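Local coordinates for protein DegT/DnrJ/EryC1/StrS aminotransferase (Brucella abortus 2308, PDB 4QGR) that binds pyridoxal 5'-phosphate and probably works as an aminotransferase of the DegT/DnrJ/EryC1/StrS family, at residues K49-Y54 with Q173-K178; G202-G207 with L254-I259. All coordinates share one frame; numbering follows the deposited sequence.

Contact 1. Residues K49-Y54 with Q173-K178; sequences KKLGEY and QSIGGK. With PLP (pyridoxal-5'-phosphate), chain E.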
ATOM      1  N   LYS A  49      -0.142 -18.357   9.107  1.00 17.90           N
ATOM      2  CA  LYS A  49       0.202 -19.717   9.549  1.00 18.63           C
ATOM      3  C   LYS A  49      -0.197 -20.802   8.594  1.00 17.71           C
ATOM      4  O   LYS A  49       0.589 -21.685   8.277  1.00 16.29           O
ATOM      5  CB  LYS A  49      -0.421 -20.008  10.910  1.00 21.85           C
ATOM      6  CG  LYS A  49       0.391 -19.332  11.959  1.00 25.44           C
ATOM      7  CD  LYS A  49      -0.355 -19.127  13.252  1.00 29.34           C
ATOM      8  CE  LYS A  49       0.380 -18.059  14.058  1.00 33.27           C
ATOM      9  NZ  LYS A  49      -0.290 -17.816  15.354  1.00 35.79           N
ATOM     10  N   LYS A  50      -1.432 -20.716   8.117  1.00 17.24           N
ATOM     11  CA  LYS A  50      -1.963 -21.722   7.207  1.00 17.13           C
ATOM     12  C   LYS A  50      -1.247 -21.659   5.865  1.00 15.82           C
ATOM     13  O   LYS A  50      -0.858 -22.718   5.332  1.00 15.84           O
ATOM     14  CB  LYS A  50      -3.476 -21.588   7.056  1.00 18.06           C
ATOM     15  CG  LYS A  50      -4.182 -22.009   8.338  1.00 20.34           C
ATOM     16  CD  LYS A  50      -5.703 -21.910   8.289  1.00 22.07           C
ATOM     17  CE  LYS A  50      -6.280 -22.623   9.531  1.00 24.70           C
ATOM     18  NZ  LYS A  50      -7.504 -21.916  10.021  1.00 26.98           N
ATOM     19  N   LEU A  51      -0.976 -20.452   5.367  1.00 14.97           N
ATOM     20  CA  LEU A  51      -0.213 -20.328   4.113  1.00 14.45           C
ATOM     21  C   LEU A  51       1.231 -20.821   4.295  1.00 14.34           C
ATOM     22  O   LEU A  51       1.785 -21.534   3.441  1.00 13.62           O
ATOM     23  CB  LEU A  51      -0.192 -18.905   3.584  1.00 14.03           C
ATOM     24  CG  LEU A  51       0.430 -18.705   2.202  1.00 13.72           C
ATOM     25  CD1 LEU A  51      -0.227 -19.554   1.128  1.00 13.97           C
ATOM     26  CD2 LEU A  51       0.397 -17.221   1.822  1.00 13.53           C
ATOM     27  N   GLY A  52       1.807 -20.535   5.455  1.00 15.22           N
ATOM     28  CA  GLY A  52       3.167 -21.028   5.775  1.00 15.89           C
ATOM     29  C   GLY A  52       3.267 -22.561   5.691  1.00 17.09           C
ATOM     30  O   GLY A  52       4.196 -23.099   5.095  1.00 17.45           O
ATOM     31  N   GLU A  53       2.300 -23.273   6.257  1.00 17.81           N
ATOM     32  CA  GLU A  53       2.328 -24.744   6.195  1.00 19.14           C
ATOM     33  C   GLU A  53       2.114 -25.274   4.818  1.00 17.98           C
ATOM     34  O   GLU A  53       2.746 -26.228   4.427  1.00 18.44           O
ATOM     35  CB  GLU A  53       1.293 -25.337   7.163  1.00 21.78           C
ATOM     36  CG  GLU A  53       1.717 -24.975   8.572  1.00 24.10           C
ATOM     37  CD  GLU A  53       1.358 -25.998   9.626  1.00 26.30           C
ATOM     38  OE1 GLU A  53       1.147 -27.195   9.277  1.00 32.17           O
ATOM     39  OE2 GLU A  53       1.313 -25.574  10.793  1.00 26.46           O
ATOM     40  N   TYR A  54       1.263 -24.603   4.052  1.00 17.46           N
ATOM     41  CA  TYR A  54       1.008 -24.964   2.663  1.00 16.96           C
ATOM     42  C   TYR A  54       2.300 -24.863   1.839  1.00 16.97           C
ATOM     43  O   TYR A  54       2.611 -25.741   1.014  1.00 17.85           O
ATOM     44  CB  TYR A  54      -0.082 -24.041   2.049  1.00 15.81           C
ATOM     45  CG  TYR A  54      -0.406 -24.394   0.627  1.00 15.53           C
ATOM     46  CD1 TYR A  54      -1.064 -25.606   0.306  1.00 16.62           C
ATOM     47  CD2 TYR A  54      -0.050 -23.563  -0.423  1.00 14.57           C
ATOM     48  CE1 TYR A  54      -1.338 -25.936  -1.018  1.00 16.35           C
ATOM     49  CE2 TYR A  54      -0.342 -23.887  -1.727  1.00 14.77           C
ATOM     50  CZ  TYR A  54      -0.958 -25.082  -2.017  1.00 15.18           C
ATOM     51  OH  TYR A  54      -1.232 -25.406  -3.321  1.00 15.81           O
ATOM     52  N   GLN A 173       2.987 -14.687  -9.315  1.00 11.35           N
ATOM     53  CA  GLN A 173       2.105 -15.437 -10.195  1.00 11.85           C
ATOM     54  C   GLN A 173       2.141 -16.905  -9.927  1.00 11.68           C
ATOM     55  O   GLN A 173       1.531 -17.676 -10.684  1.00 11.44           O
ATOM     56  CB  GLN A 173       2.491 -15.185 -11.658  1.00 12.23           C
ATOM     57  CG  GLN A 173       2.222 -13.761 -12.118  1.00 12.71           C
ATOM     58  CD  GLN A 173       2.661 -13.479 -13.555  1.00 12.67           C
ATOM     59  OE1 GLN A 173       2.650 -14.351 -14.433  1.00 13.24           O
ATOM     60  NE2 GLN A 173       3.024 -12.248 -13.801  1.00 13.75           N
ATOM     61  N   SER A 174       2.850 -17.347  -8.880  1.00 11.66           N
ATOM     62  CA  SER A 174       3.158 -18.780  -8.805  1.00 11.43           C
ATOM     63  C   SER A 174       2.765 -19.479  -7.503  1.00 11.42           C
ATOM     64  O   SER A 174       3.239 -20.567  -7.242  1.00 11.49           O
ATOM     65  CB  SER A 174       4.641 -18.995  -9.030  1.00 11.19           C
ATOM     66  OG  SER A 174       5.394 -18.284  -8.079  1.00 11.36           O
ATOM     67  N   ILE A 175       1.894 -18.895  -6.688  1.00 11.86           N
ATOM     68  CA  ILE A 175       1.436 -19.630  -5.474  1.00 12.71           C
ATOM     69  C   ILE A 175       0.599 -20.852  -5.885  1.00 13.34           C
ATOM     70  O   ILE A 175      -0.364 -20.727  -6.641  1.00 13.89           O
ATOM     71  CB  ILE A 175       0.750 -18.700  -4.447  1.00 13.29           C
ATOM     72  CG1 ILE A 175       1.723 -17.619  -3.980  1.00 13.42           C
ATOM     73  CG2 ILE A 175       0.226 -19.505  -3.246  1.00 13.77           C
ATOM     74  CD1 ILE A 175       3.008 -18.114  -3.373  1.00 14.07           C
ATOM     75  N   GLY A 176       1.014 -22.045  -5.433  1.00 14.49           N
ATOM     76  CA  GLY A 176       0.449 -23.301  -5.900  1.00 14.57           C
ATOM     77  C   GLY A 176       1.375 -24.051  -6.784  1.00 15.10           C
ATOM     78  O   GLY A 176       1.228 -25.270  -6.933  1.00 15.60           O
ATOM     79  N   GLY A 177       2.349 -23.338  -7.387  1.00 14.43           N
ATOM     80  CA  GLY A 177       3.360 -23.966  -8.201  1.00 15.08           C
ATOM     81  C   GLY A 177       4.435 -24.629  -7.346  1.00 16.00           C
ATOM     82  O   GLY A 177       4.615 -24.286  -6.170  1.00 15.89           O
ATOM     83  N   LYS A 178       5.111 -25.602  -7.940  1.00 17.36           N
ATOM     84  CA  LYS A 178       6.226 -26.241  -7.287  1.00 18.30           C
ATOM     85  C   LYS A 178       7.211 -26.857  -8.252  1.00 18.21           C
ATOM     86  O   LYS A 178       6.902 -27.104  -9.399  1.00 16.61           O
ATOM     87  CB  LYS A 178       5.729 -27.270  -6.274  1.00 21.13           C
ATOM     88  CG  LYS A 178       4.845 -28.325  -6.844  1.00 22.02           C
ATOM     89  CD  LYS A 178       4.580 -29.391  -5.791  1.00 26.15           C
ATOM     90  CE  LYS A 178       3.119 -29.744  -5.762  1.00 28.65           C
ATOM     91  NZ  LYS A 178       2.839 -30.962  -4.918  1.00 31.65           N
TER
HETATM   92  N1  PLP E 403       5.353  -9.153  -9.795  1.00 12.49           N
HETATM   93  C2  PLP E 403       4.732  -9.784 -10.808  1.00 13.44           C
HETATM   94  C2A PLP E 403       5.435 -10.825 -11.645  1.00 13.83           C
HETATM   95  C3  PLP E 403       3.288  -9.499 -11.033  1.00 14.24           C
HETATM   96  O3  PLP E 403       2.655 -10.158 -11.997  1.00 13.36           O
HETATM   97  C4  PLP E 403       2.648  -8.425 -10.227  1.00 15.06           C
HETATM   98  C4A PLP E 403       1.225  -8.020 -10.232  1.00 20.41           C
HETATM   99  O4A PLP E 403       0.320  -8.820 -10.353  1.00 26.40           O
HETATM  100  C5  PLP E 403       3.458  -7.811  -9.167  1.00 14.25           C
HETATM  101  C6  PLP E 403       4.786  -8.219  -9.013  1.00 12.83           C
HETATM  102  C5A PLP E 403       2.878  -6.730  -8.282  1.00 12.98           C
HETATM  103  O4P PLP E 403       1.842  -7.228  -7.424  1.00 13.74           O
HETATM  104  P   PLP E 403       0.622  -6.277  -6.983  1.00 13.40           P
HETATM  105  O1P PLP E 403      -0.080  -6.971  -5.819  1.00 12.60           O
HETATM  106  O2P PLP E 403       1.182  -4.912  -6.675  1.00 12.87           O
HETATM  107  O3P PLP E 403      -0.252  -6.300  -8.248  1.00 13.95           O

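Contact 2. Residues G202-G207 with L254-I259; sequences GCYGDG and LEKLAI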
ATOM      1  N   GLY A 202      -5.900 -15.259  -4.807  1.00 11.53           N
ATOM      2  CA  GLY A 202      -6.269 -13.847  -4.833  1.00 11.69           C
ATOM      3  C   GLY A 202      -7.299 -13.453  -3.817  1.00 11.23           C
ATOM      4  O   GLY A 202      -8.139 -14.268  -3.405  1.00 12.26           O
ATOM      5  N   CYS A 203      -7.251 -12.196  -3.406  1.00 10.78           N
ATOM      6  CA  CYS A 203      -8.228 -11.629  -2.532  1.00 10.57           C
ATOM      7  C   CYS A 203      -9.233 -10.729  -3.285  1.00 11.00           C
ATOM      8  O   CYS A 203      -9.320 -10.793  -4.493  1.00 11.18           O
ATOM      9  CB  CYS A 203      -7.589 -10.944  -1.340  1.00 10.58           C
ATOM     10  SG  CYS A 203      -6.843  -9.342  -1.606  1.00 10.61           S
ATOM     11  N   TYR A 204     -10.007  -9.942  -2.553  1.00 11.08           N
ATOM     12  CA  TYR A 204     -11.029  -9.068  -3.132  1.00 11.44           C
ATOM     13  C   TYR A 204     -10.653  -7.595  -2.916  1.00 11.51           C
ATOM     14  O   TYR A 204     -11.457  -6.797  -2.519  1.00 12.22           O
ATOM     15  CB  TYR A 204     -12.400  -9.417  -2.527  1.00 11.82           C
ATOM     16  CG  TYR A 204     -13.038 -10.737  -2.970  1.00 11.71           C
ATOM     17  CD1 TYR A 204     -12.555 -11.455  -4.056  1.00 11.86           C
ATOM     18  CD2 TYR A 204     -14.166 -11.241  -2.316  1.00 12.11           C
ATOM     19  CE1 TYR A 204     -13.163 -12.619  -4.480  1.00 12.01           C
ATOM     20  CE2 TYR A 204     -14.788 -12.404  -2.741  1.00 12.32           C
ATOM     21  CZ  TYR A 204     -14.273 -13.100  -3.801  1.00 12.49           C
ATOM     22  OH  TYR A 204     -14.919 -14.234  -4.257  1.00 13.36           O
ATOM     23  N   GLY A 205      -9.408  -7.273  -3.246  1.00 11.19           N
ATOM     24  CA  GLY A 205      -8.809  -5.974  -3.087  1.00 10.89           C
ATOM     25  C   GLY A 205      -7.319  -6.171  -3.384  1.00 10.96           C
ATOM     26  O   GLY A 205      -6.930  -7.166  -3.987  1.00 11.35           O
ATOM     27  N   ASP A 206      -6.495  -5.218  -3.002  1.00 10.89           N
ATOM     28  CA  ASP A 206      -5.041  -5.419  -3.031  1.00 10.21           C
ATOM     29  C   ASP A 206      -4.569  -6.171  -1.774  1.00 10.31           C
ATOM     30  O   ASP A 206      -5.083  -5.948  -0.685  1.00  9.86           O
ATOM     31  CB  ASP A 206      -4.286  -4.095  -3.176  1.00 10.54           C
ATOM     32  CG  ASP A 206      -4.228  -3.590  -4.634  1.00 11.35           C
ATOM     33  OD1 ASP A 206      -3.732  -4.334  -5.541  1.00 12.13           O
ATOM     34  OD2 ASP A 206      -4.744  -2.486  -4.910  1.00 11.71           O
ATOM     35  N   GLY A 207      -3.579  -7.049  -1.960  1.00  9.84           N
ATOM     36  CA  GLY A 207      -2.936  -7.750  -0.839  1.00 10.07           C
ATOM     37  C   GLY A 207      -1.661  -8.378  -1.346  1.00  9.80           C
ATOM     38  O   GLY A 207      -1.487  -8.557  -2.544  1.00  9.54           O
ATOM     39  N   LEU A 254      -8.375 -16.937   3.522  1.00 12.98           N
ATOM     40  CA  LEU A 254      -8.512 -18.204   4.253  1.00 13.91           C
ATOM     41  C   LEU A 254      -9.431 -19.143   3.495  1.00 13.72           C
ATOM     42  O   LEU A 254      -9.149 -20.318   3.353  1.00 13.52           O
ATOM     43  CB  LEU A 254      -8.983 -17.968   5.663  1.00 14.62           C
ATOM     44  CG  LEU A 254      -7.904 -17.455   6.631  1.00 15.09           C
ATOM     45  CD1 LEU A 254      -8.539 -16.903   7.897  1.00 15.90           C
ATOM     46  CD2 LEU A 254      -6.922 -18.564   6.976  1.00 15.33           C
ATOM     47  N   GLU A 255     -10.534 -18.614   2.973  1.00 13.48           N
ATOM     48  CA  GLU A 255     -11.448 -19.450   2.196  1.00 13.68           C
ATOM     49  C   GLU A 255     -10.880 -19.810   0.807  1.00 13.04           C
ATOM     50  O   GLU A 255     -11.020 -20.960   0.380  1.00 13.15           O
ATOM     51  CB  GLU A 255     -12.781 -18.765   2.060  1.00 13.71           C
ATOM     52  CG  GLU A 255     -13.494 -18.468   3.361  1.00 14.84           C
ATOM     53  CD  GLU A 255     -13.813 -19.693   4.214  1.00 15.78           C
ATOM     54  OE1 GLU A 255     -13.902 -20.842   3.707  1.00 16.30           O
ATOM     55  OE2 GLU A 255     -13.952 -19.520   5.431  1.00 17.46           O
ATOM     56  N   LYS A 256     -10.177 -18.881   0.156  1.00 12.42           N
ATOM     57  CA  LYS A 256      -9.512 -19.198  -1.106  1.00 12.46           C
ATOM     58  C   LYS A 256      -8.462 -20.319  -0.914  1.00 12.85           C
ATOM     59  O   LYS A 256      -8.357 -21.257  -1.711  1.00 12.55           O
ATOM     60  CB  LYS A 256      -8.844 -17.970  -1.708  1.00 12.06           C
ATOM     61  CG  LYS A 256      -9.705 -16.751  -1.956  1.00 12.34           C
ATOM     62  CD  LYS A 256     -10.880 -17.062  -2.891  1.00 12.31           C
ATOM     63  CE  LYS A 256     -11.314 -15.832  -3.669  1.00 12.44           C
ATOM     64  NZ  LYS A 256     -10.333 -15.451  -4.701  1.00 12.42           N
ATOM     65  N   LEU A 257      -7.720 -20.216   0.181  1.00 13.26           N
ATOM     66  CA  LEU A 257      -6.601 -21.127   0.430  1.00 13.63           C
ATOM     67  C   LEU A 257      -7.131 -22.537   0.608  1.00 13.81           C
ATOM     68  O   LEU A 257      -6.536 -23.510   0.102  1.00 14.09           O
ATOM     69  CB  LEU A 257      -5.740 -20.652   1.626  1.00 13.70           C
ATOM     70  CG  LEU A 257      -4.611 -21.615   2.009  1.00 14.61           C
ATOM     71  CD1 LEU A 257      -3.596 -21.682   0.829  1.00 14.19           C
ATOM     72  CD2 LEU A 257      -3.953 -21.135   3.293  1.00 14.85           C
ATOM     73  N   ALA A 258      -8.295 -22.676   1.223  1.00 14.56           N
ATOM     74  CA  ALA A 258      -8.856 -24.032   1.486  1.00 15.24           C
ATOM     75  C   ALA A 258      -9.257 -24.806   0.219  1.00 15.46           C
ATOM     76  O   ALA A 258      -9.409 -26.029   0.250  1.00 15.85           O
ATOM     77  CB  ALA A 258     -10.049 -23.966   2.455  1.00 15.91           C
ATOM     78  N   ILE A 259      -9.418 -24.109  -0.891  1.00 14.66           N
ATOM     79  CA  ILE A 259      -9.681 -24.751  -2.174  1.00 14.77           C
ATOM     80  C   ILE A 259      -8.562 -24.654  -3.194  1.00 14.48           C
ATOM     81  O   ILE A 259      -8.684 -25.185  -4.323  1.00 14.41           O
ATOM     82  CB  ILE A 259     -10.997 -24.245  -2.841  1.00 14.63           C
ATOM     83  CG1 ILE A 259     -10.916 -22.776  -3.237  1.00 14.17           C
ATOM     84  CG2 ILE A 259     -12.224 -24.516  -1.951  1.00 15.08           C
ATOM     85  CD1 ILE A 259     -12.125 -22.299  -3.991  1.00 14.11           C
TER
HETATM   86  O   HOH W   1      -7.994 -17.443  -5.065  1.00 14.82           O
HETATM   87  O   HOH W   2     -10.047 -12.993  -6.043  1.00 13.42           O

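Contact 1. Residues K49-Y54 with Q173-K178
Tyr-54 and Leu-51, one turn apart on a helix, reach across to the tight turn made by Ser-174 to Gly-177. The Tyr-54 ring presents its edge: CG stands anti to the backbone N (chi1 -179°), which sends the ring out from the helix and brings OH to 3.7 Å from Gly-176 CA, near the ring plane. That hydroxyl is hydrogen-bonded to Glu-261; toward the turn it meets the CH2 of Gly-176 in van der Waals contact. Beside it, one methyl of Leu-51 meets the branch methyl of Ile-175, CD1 to CG2, at 4.4 Å, a loose apolar touch. The turn is type II, closed by Gly-177 N to Ser-174 O at 2.9 Å, and the positive phi of Gly-176 (108°) suits glycine. Just ahead of the turn, Gln-173 extends beyond CG toward the cofactor, where NE2 donates a nearly straight bond to O3 of pyridoxal phosphate (2.8 Å, 165°). Its OE1 accepts from Phe-147 N, and the two bonds together fix which way round the amide sits. Leu-51 and Ile-175 both lie on Phe-211 of strand 208-212, while helix 247-278 packs against Leu-51 and Tyr-54, and Arg-292 of strand 291-292 bonds Gly-176 O.

Contact 2. Residues G202-G207 with L254-I259
Lys-256 holds the backbone of Gly-202, directly at O and through a water at N. The ammonium donates to Gly-202 O, NZ to O 2.8 Å, from above the carbonyl plane (45° out of it). Bends at chi2 and chi4 curl the lysine chain over the glycine carbonyl, with CG 3.3 Å from Gly-202 O. One water accepts from both Gly-202 N, at 3.0 Å, and Lys-256 NZ; a second accepts from NZ and donates to Cys-203 O at 2.8 Å. With Gln-17 OE1, four acceptors surround an ammonium with three N-H, so not each can have its own. These residues belong to the loop between strands 190-194 and 208-212 of the large mixed sheet, following cofactor-binding Lys-199 in this fold-type I (aspartate aminotransferase-like) family, and helix 247-278 packs against it. Next comes Tyr-204, whose side chain crosses that of Lys-256 at about a right angle; CE1 lies 3.8 Å from CE, the methylene approaching the ring obliquely. The same ring stacks with Tyr-38 of the second subunit. Asp-206 faces that subunit, with a salt bridge to its Arg-244 and a weak hydrogen bond from its Asn-242, which also binds the cofactor. Gly-207 touches pyridoxal phosphate.

Along the chain the two contacts come in series, contact 1 closing before contact 2 opens, and their centres lie 12 Å apart. They meet where helix 42-55 packs on helix 247-278: Leu-257 CD2 sits 3.7 Å from Leu-51 N, and Leu-254 CD2 lies 3.8 Å from Lys-50 CD. The loop holding 173-178 leads from strand 166-170 of the large mixed sheet into strand 178-179 of a small antiparallel one; that holding 202-207 joins strands 190-194 and 208-212 of the large sheet. Each loop touches the cofactor, through Gln-173 and Gly-207, so each helix packs against a loop that contributes a residue to the pocket, and contact 2 carries the packing on to the second subunit.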